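Side-chain contacts in ESX-1 secretion system protein EccA1 (Mycobacterium tuberculosis, PDB 4F3V), which belongs to the ESX-1 type VII secretion system as an ATPase that may power substrate export, the chain here being its N-terminal tetratricopeptide-repeat domain: residues A[42-47]-A[65-70]; A[173-178]-A[195-200]; A[210-215]-A[232-237]. All coordinates share one frame; numbering follows the deposited sequence.

Contact 1 of 3, residues A[42-47]-A[65-70]; sequences AWIGRI and RNFGQL
Near the N-terminal end of the tetratricopeptide-repeat (TPR) domain, Ile44 and Ala42 of helix 40-48 meet Phe67, in the turn before the short helix 69-72, and Leu70, in the first turn of that helix. Two separate apolar touches make up the contact. In the first, the terminal methyl CD1 of Ile44 comes up to the edge of the Phe67 ring, lying in the ring plane 3.6 Å from CD1 of Phe67 and almost as close to CE1. The two side chains cross at about a right angle, so a single methyl meets the CD1-CE1 edge of the ring. Phe67 gets there because its CG stands anti to the backbone N (chi1 178°), which brings the ring closer to the helix than its CB direction alone would. The second touch is looser: CB of Ala42 lies 4.2 Å from CD2 of Leu70.

Between Phe67 and Leu70, Gly68 takes the N-cap position of helix 69-72, with a positive phi of 96°. Its backbone N is hydrogen-bonded to OD1 of Asp41, and ND2 of Asn66 to the carbonyl O of Ser38, so polar bonds to the start of helix 40-48 and the residues before it accompany the apolar touches. Met78 packs against both Ile44 and Phe67. The arrangement is that of an N-capped short helix and the turn before it packed on helix 40-48 of the TPR domain.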
# COMPACT_ATOMS: atom_id res chain seq x y z
N ALA A 42 -21.73 -2.12 0.28
CA ALA A 42 -21.82 -1.86 1.72
C ALA A 42 -20.51 -2.15 2.47
O ALA A 42 -20.19 -1.47 3.44
CB ALA A 42 -23.01 -2.62 2.33
N TRP A 43 -19.76 -3.17 2.05
CA TRP A 43 -18.42 -3.38 2.58
C TRP A 43 -17.54 -2.19 2.29
O TRP A 43 -16.81 -1.73 3.18
CB TRP A 43 -17.77 -4.66 2.07
CG TRP A 43 -18.43 -5.92 2.55
CD1 TRP A 43 -19.22 -6.78 1.81
CD2 TRP A 43 -18.41 -6.48 3.90
NE1 TRP A 43 -19.67 -7.81 2.58
CE2 TRP A 43 -19.22 -7.67 3.85
CE3 TRP A 43 -17.84 -6.10 5.10
CZ2 TRP A 43 -19.43 -8.47 4.97
CZ3 TRP A 43 -18.05 -6.89 6.21
CH2 TRP A 43 -18.82 -8.06 6.15
N ILE A 44 -17.64 -1.63 1.09
CA ILE A 44 -16.90 -0.42 0.74
C ILE A 44 -17.38 0.79 1.57
O ILE A 44 -16.59 1.63 1.99
CB ILE A 44 -16.96 -0.16 -0.79
CG1 ILE A 44 -16.26 -1.33 -1.53
CG2 ILE A 44 -16.34 1.18 -1.16
CD1 ILE A 44 -16.51 -1.36 -3.04
N GLY A 45 -18.68 0.89 1.78
CA GLY A 45 -19.25 1.92 2.68
C GLY A 45 -18.64 1.83 4.07
O GLY A 45 -18.28 2.85 4.66
N ARG A 46 -18.47 0.61 4.59
CA ARG A 46 -17.85 0.43 5.91
C ARG A 46 -16.42 0.95 5.93
O ARG A 46 -16.00 1.63 6.89
CB ARG A 46 -17.90 -1.03 6.36
CG ARG A 46 -19.30 -1.50 6.72
CD ARG A 46 -19.38 -2.99 6.98
NE ARG A 46 -18.49 -3.41 8.06
CZ ARG A 46 -18.69 -4.46 8.86
NH1 ARG A 46 -19.75 -5.26 8.73
NH2 ARG A 46 -17.80 -4.73 9.79
N ILE A 47 -15.67 0.65 4.86
CA ILE A 47 -14.31 1.16 4.69
C ILE A 47 -14.31 2.69 4.72
O ILE A 47 -13.52 3.32 5.41
CB ILE A 47 -13.66 0.67 3.37
CG1 ILE A 47 -13.42 -0.85 3.43
CG2 ILE A 47 -12.35 1.41 3.13
CD1 ILE A 47 -12.89 -1.47 2.14
N ARG A 65 -17.67 -9.06 -7.83
CA ARG A 65 -18.61 -9.13 -8.96
C ARG A 65 -19.91 -8.38 -8.72
O ARG A 65 -20.65 -8.15 -9.66
CB ARG A 65 -18.94 -10.57 -9.30
CG ARG A 65 -17.81 -11.28 -9.97
CD ARG A 65 -18.29 -12.70 -10.24
NE ARG A 65 -17.57 -13.33 -11.33
CZ ARG A 65 -17.85 -14.57 -11.74
NH1 ARG A 65 -18.80 -15.29 -11.12
NH2 ARG A 65 -17.16 -15.09 -12.73
N ASN A 66 -20.16 -8.01 -7.46
CA ASN A 66 -21.36 -7.25 -7.12
C ASN A 66 -21.09 -5.75 -6.98
O ASN A 66 -21.98 -5.01 -6.60
CB ASN A 66 -22.00 -7.78 -5.84
CG ASN A 66 -22.46 -9.23 -5.96
OD1 ASN A 66 -22.74 -9.70 -7.05
ND2 ASN A 66 -22.53 -9.95 -4.81
N PHE A 67 -19.88 -5.31 -7.34
CA PHE A 67 -19.55 -3.89 -7.24
C PHE A 67 -20.53 -3.08 -8.07
O PHE A 67 -20.68 -3.32 -9.26
CB PHE A 67 -18.13 -3.63 -7.73
CG PHE A 67 -17.74 -2.17 -7.71
CD1 PHE A 67 -17.32 -1.57 -6.54
CD2 PHE A 67 -17.82 -1.40 -8.85
CE1 PHE A 67 -16.97 -0.24 -6.50
CE2 PHE A 67 -17.47 -0.05 -8.83
CZ PHE A 67 -17.03 0.53 -7.65
N GLY A 68 -21.18 -2.11 -7.44
CA GLY A 68 -22.09 -1.20 -8.14
C GLY A 68 -23.55 -1.59 -8.09
O GLY A 68 -24.42 -0.76 -8.40
N GLN A 69 -23.84 -2.84 -7.70
CA GLN A 69 -25.20 -3.38 -7.76
C GLN A 69 -26.13 -2.72 -6.75
O GLN A 69 -27.21 -2.23 -7.12
CB GLN A 69 -25.19 -4.90 -7.56
CG GLN A 69 -26.53 -5.55 -7.87
CD GLN A 69 -27.54 -5.41 -6.75
OE1 GLN A 69 -27.21 -5.42 -5.55
NE2 GLN A 69 -28.80 -5.29 -7.15
N LEU A 70 -25.71 -2.64 -5.50
CA LEU A 70 -26.54 -2.08 -4.44
C LEU A 70 -26.68 -0.56 -4.56
O LEU A 70 -27.78 -0.05 -4.53
CB LEU A 70 -25.96 -2.45 -3.04
CG LEU A 70 -26.72 -1.93 -1.82
CD1 LEU A 70 -28.20 -2.33 -1.92
CD2 LEU A 70 -26.04 -2.45 -0.55

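Contact 2 of 3, residues A[173-178]-A[195-200]; sequences AGVAHG and TEANDS
A close helix-to-helix approach at a glycine, in the C-terminal half of this helical repeat domain, brings Gly174 and Val175 of helix 167-183 against Ala197 near the end of helix 187-198. The CA atoms of Gly174 and Ala197 are 5.4 Å apart, a short spacing between two helical backbones. With no side chain on Gly174, the methyl of Ala197 comes directly onto the main chain, its CB lying 3.9 Å from C of Gly174 and 3.6 Å from N of Val175. That methyl points toward helix 167-183 and carries the contact from its side.

Its other neighbour is one branch of Val175. CG2 stands beside the backbone N and anti to the carbonyl carbon, while CG1 is anti to the N (chi1 180°); this rotation turns CG2 toward the neighbouring helix. CG2 of Val175 and CB of Ala197 are 3.5 Å apart, tighter than usual for two methyl groups, so the alanine methyl sits in the notch where the valine branch meets the glycine backbone.

Just beyond, the chain leaves helix 187-198 through a turn tied back to Ala197. The carbonyl O of Ala197 accepts from both N and OG of Ser200, and the hydroxyl, at 2.7 Å from that O, approaches in the carbonyl plane on a lone pair at a C=O...O angle of 138°. The residue that makes the apolar contact is thus also the acceptor that holds the turn. Around the pair, Val175 reaches Ile210 of helix 207-221 and Cys206 just before it, Ala173 and Ala176 pack on helix 151-158, and His177 touches both that helix and Glu189 and Arg193 of helix 187-198.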
# COMPACT_ATOMS: atom_id res chain seq x y z
N ALA A 173 7.76 4.64 -7.47
CA ALA A 173 8.53 3.54 -7.99
C ALA A 173 10.03 3.77 -7.82
O ALA A 173 10.77 2.82 -7.53
CB ALA A 173 8.19 3.32 -9.45
N GLY A 174 10.47 5.01 -8.02
CA GLY A 174 11.84 5.42 -7.76
C GLY A 174 12.23 5.24 -6.30
O GLY A 174 13.33 4.78 -6.00
N VAL A 175 11.31 5.56 -5.38
CA VAL A 175 11.52 5.24 -3.97
C VAL A 175 11.70 3.74 -3.75
O VAL A 175 12.64 3.30 -3.07
CB VAL A 175 10.38 5.78 -3.09
CG1 VAL A 175 10.65 5.40 -1.63
CG2 VAL A 175 10.25 7.30 -3.25
N ALA A 176 10.81 2.92 -4.35
CA ALA A 176 10.94 1.45 -4.22
C ALA A 176 12.27 0.94 -4.76
O ALA A 176 12.90 0.06 -4.16
CB ALA A 176 9.76 0.72 -4.86
N HIS A 177 12.70 1.51 -5.88
CA HIS A 177 13.94 1.11 -6.52
C HIS A 177 15.11 1.46 -5.58
O HIS A 177 16.02 0.64 -5.36
CB HIS A 177 14.07 1.82 -7.88
CG HIS A 177 15.05 1.14 -8.84
ND1 HIS A 177 14.92 1.20 -10.18
CD2 HIS A 177 16.18 0.37 -8.59
CE1 HIS A 177 15.93 0.51 -10.75
NE2 HIS A 177 16.69 0.01 -9.77
N GLY A 178 15.06 2.66 -4.99
CA GLY A 178 16.11 3.11 -4.03
C GLY A 178 16.17 2.32 -2.75
O GLY A 178 17.26 1.98 -2.28
N THR A 195 17.35 10.38 -3.61
CA THR A 195 17.46 11.83 -3.80
C THR A 195 16.61 12.32 -4.99
O THR A 195 15.87 13.28 -4.83
CB THR A 195 18.92 12.28 -3.92
OG1 THR A 195 19.63 11.87 -2.75
CG2 THR A 195 19.01 13.82 -4.09
N GLU A 196 16.67 11.63 -6.12
CA GLU A 196 15.80 11.96 -7.26
C GLU A 196 14.31 11.78 -6.93
O GLU A 196 13.49 12.65 -7.27
CB GLU A 196 16.17 11.15 -8.50
CG GLU A 196 17.48 11.64 -9.13
CD GLU A 196 17.92 10.86 -10.38
OE1 GLU A 196 17.04 10.31 -11.07
OE2 GLU A 196 19.13 10.85 -10.70
N ALA A 197 13.96 10.67 -6.28
CA ALA A 197 12.57 10.42 -5.93
C ALA A 197 12.05 11.49 -4.95
O ALA A 197 10.87 11.83 -4.94
CB ALA A 197 12.41 9.02 -5.35
N ASN A 198 12.95 12.04 -4.15
CA ASN A 198 12.57 13.09 -3.24
C ASN A 198 12.06 14.34 -3.97
O ASN A 198 11.22 15.05 -3.43
CB ASN A 198 13.71 13.47 -2.32
CG ASN A 198 13.24 14.30 -1.14
OD1 ASN A 198 12.41 13.86 -0.34
ND2 ASN A 198 13.73 15.50 -1.05
N ASP A 199 12.57 14.60 -5.17
CA ASP A 199 12.10 15.73 -6.01
C ASP A 199 10.82 15.46 -6.77
O ASP A 199 10.29 16.37 -7.38
CB ASP A 199 13.16 16.12 -7.04
CG ASP A 199 14.35 16.79 -6.42
OD1 ASP A 199 14.31 17.12 -5.21
OD2 ASP A 199 15.34 17.00 -7.16
N SER A 200 10.33 14.23 -6.75
CA SER A 200 9.15 13.86 -7.51
C SER A 200 7.91 14.25 -6.72
O SER A 200 8.03 14.60 -5.56
CB SER A 200 9.15 12.34 -7.75
OG SER A 200 8.69 11.64 -6.60

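Contact 3 of 3, residues A[210-215]-A[232-237]; sequences IAWYLA and EWLQTT
The methyl of Ala211 is a small bump received between two larger side chains of the facing helix, Trp233 and Leu234. Its CB lies 3.5 Å from CZ3 of Trp233, and the indole meets it obliquely. On the leucine it meets the branch point, CB of Ala211 being 3.6 Å from CG of Leu234, with CD2 of Leu234 slightly farther off. Leu234 sends its other methyl, CD1, past the alanine to the next residue, where it comes 3.7 Å from the backbone N of Trp212 and sits at the edge of that indole, near its plane. A chi1 of -95°, away from the staggered positions, accompanies this placement.

With CG anti to the backbone N (chi1 177°), the indole of Trp233 swings over to Ala211, and OG1 of Thr237 lies 3.3 Å above one face of it, toward its rim. The same hydroxyl gives a hydrogen bond to O of Trp233, from above the carbonyl plane.

The two segments run roughly antiparallel, at 156°, their axes 10.0 Å apart at closest approach. Helix 241-248 packs on this pair, touching Trp212 through Ala246 and Leu234 through Val243; Tyr213 and Leu214 instead pack against helix 187-198, with Tyr213 also reaching helix 167-183.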
# COMPACT_ATOMS: atom_id res chain seq x y z
N ILE A 210 12.30 7.53 2.49
CA ILE A 210 13.36 8.22 1.79
C ILE A 210 14.47 8.62 2.80
O ILE A 210 15.65 8.28 2.61
CB ILE A 210 12.85 9.46 1.02
CG1 ILE A 210 12.02 9.04 -0.20
CG2 ILE A 210 14.03 10.32 0.57
CD1 ILE A 210 11.29 10.19 -0.88
N ALA A 211 14.09 9.31 3.87
CA ALA A 211 15.10 9.80 4.85
C ALA A 211 15.76 8.65 5.61
O ALA A 211 16.96 8.63 5.79
CB ALA A 211 14.47 10.80 5.82
N TRP A 212 14.95 7.67 6.02
CA TRP A 212 15.47 6.51 6.74
C TRP A 212 16.50 5.75 5.97
O TRP A 212 17.57 5.45 6.47
CB TRP A 212 14.34 5.56 7.12
CG TRP A 212 14.82 4.31 7.79
CD1 TRP A 212 14.90 3.02 7.25
CD2 TRP A 212 15.25 4.18 9.18
NE1 TRP A 212 15.38 2.14 8.18
CE2 TRP A 212 15.60 2.77 9.37
CE3 TRP A 212 15.38 5.06 10.26
CZ2 TRP A 212 16.07 2.29 10.59
CZ3 TRP A 212 15.86 4.57 11.47
CH2 TRP A 212 16.20 3.21 11.63
N TYR A 213 16.19 5.43 4.72
CA TYR A 213 17.11 4.64 3.92
C TYR A 213 18.32 5.46 3.44
O TYR A 213 19.42 4.90 3.32
CB TYR A 213 16.37 3.92 2.78
CG TYR A 213 15.64 2.69 3.28
CD1 TYR A 213 16.34 1.52 3.61
CD2 TYR A 213 14.27 2.69 3.48
CE1 TYR A 213 15.69 0.39 4.10
CE2 TYR A 213 13.61 1.56 3.97
CZ TYR A 213 14.32 0.42 4.26
OH TYR A 213 13.67 -0.70 4.74
N LEU A 214 18.13 6.76 3.20
CA LEU A 214 19.30 7.63 2.97
C LEU A 214 20.21 7.59 4.18
O LEU A 214 21.42 7.48 4.04
CB LEU A 214 18.91 9.08 2.65
CG LEU A 214 18.43 9.43 1.23
CD1 LEU A 214 17.79 10.84 1.19
CD2 LEU A 214 19.61 9.34 0.25
N ALA A 215 19.63 7.72 5.39
CA ALA A 215 20.44 7.74 6.63
C ALA A 215 21.18 6.44 6.78
O ALA A 215 22.39 6.42 7.09
CB ALA A 215 19.59 8.02 7.86
N GLU A 232 18.20 13.28 12.62
CA GLU A 232 17.69 14.46 13.35
C GLU A 232 16.51 15.09 12.63
O GLU A 232 15.52 15.50 13.26
CB GLU A 232 18.81 15.51 13.57
CG GLU A 232 19.90 15.04 14.51
CD GLU A 232 21.09 15.99 14.69
OE1 GLU A 232 21.28 16.92 13.87
OE2 GLU A 232 21.84 15.80 15.67
N TRP A 233 16.59 15.16 11.31
CA TRP A 233 15.47 15.67 10.53
C TRP A 233 14.25 14.79 10.73
O TRP A 233 13.13 15.29 10.94
CB TRP A 233 15.85 15.75 9.06
CG TRP A 233 14.71 16.20 8.22
CD1 TRP A 233 14.34 17.50 7.96
CD2 TRP A 233 13.72 15.37 7.55
NE1 TRP A 233 13.23 17.53 7.18
CE2 TRP A 233 12.80 16.28 6.90
CE3 TRP A 233 13.53 14.00 7.40
CZ2 TRP A 233 11.73 15.84 6.16
CZ3 TRP A 233 12.44 13.56 6.64
CH2 TRP A 233 11.57 14.46 6.05
N LEU A 234 14.45 13.47 10.69
CA LEU A 234 13.34 12.52 10.90
C LEU A 234 12.72 12.63 12.29
O LEU A 234 11.51 12.63 12.41
CB LEU A 234 13.78 11.07 10.69
CG LEU A 234 13.56 10.43 9.33
CD1 LEU A 234 14.12 9.00 9.41
CD2 LEU A 234 12.07 10.42 8.89
N GLN A 235 13.55 12.73 13.33
CA GLN A 235 13.03 12.80 14.68
C GLN A 235 12.25 14.10 14.87
O GLN A 235 11.28 14.14 15.63
CB GLN A 235 14.14 12.66 15.75
CG GLN A 235 13.68 12.39 17.20
CD GLN A 235 12.71 11.19 17.40
OE1 GLN A 235 12.55 10.29 16.54
NE2 GLN A 235 12.04 11.19 18.56
N THR A 236 12.63 15.16 14.15
CA THR A 236 11.88 16.41 14.21
C THR A 236 10.56 16.34 13.47
O THR A 236 9.56 16.82 13.97
CB THR A 236 12.68 17.60 13.65
OG1 THR A 236 13.86 17.75 14.42
CG2 THR A 236 11.86 18.86 13.71
N THR A 237 10.56 15.72 12.29
CA THR A 237 9.42 15.77 11.39
C THR A 237 8.52 14.52 11.46
O THR A 237 7.34 14.63 11.19
CB THR A 237 9.89 15.95 9.92
OG1 THR A 237 10.73 14.86 9.52
CG2 THR A 237 10.64 17.30 9.75

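From the N terminus the three contacts follow in series, with none nested or crossing. Contact 1 closes a loop of 17 residues, mostly helix 54-62, near the N-terminal end. Contacts 2 and 3 each close over 16 residues, joining helix 167-183 to 187-198 and helix 207-221 to 224-237, so each links consecutive helices. Contact 1 lies on the opposite side of the chain's centre from the others, with nearest atoms about 23 Å from contact 2 and about 24 Å from contact 3. Contacts 2 and 3 touch: Ile210 meets Val175 and Asn198, and Leu214 meets Thr195, making four successive helices one continuous packed array.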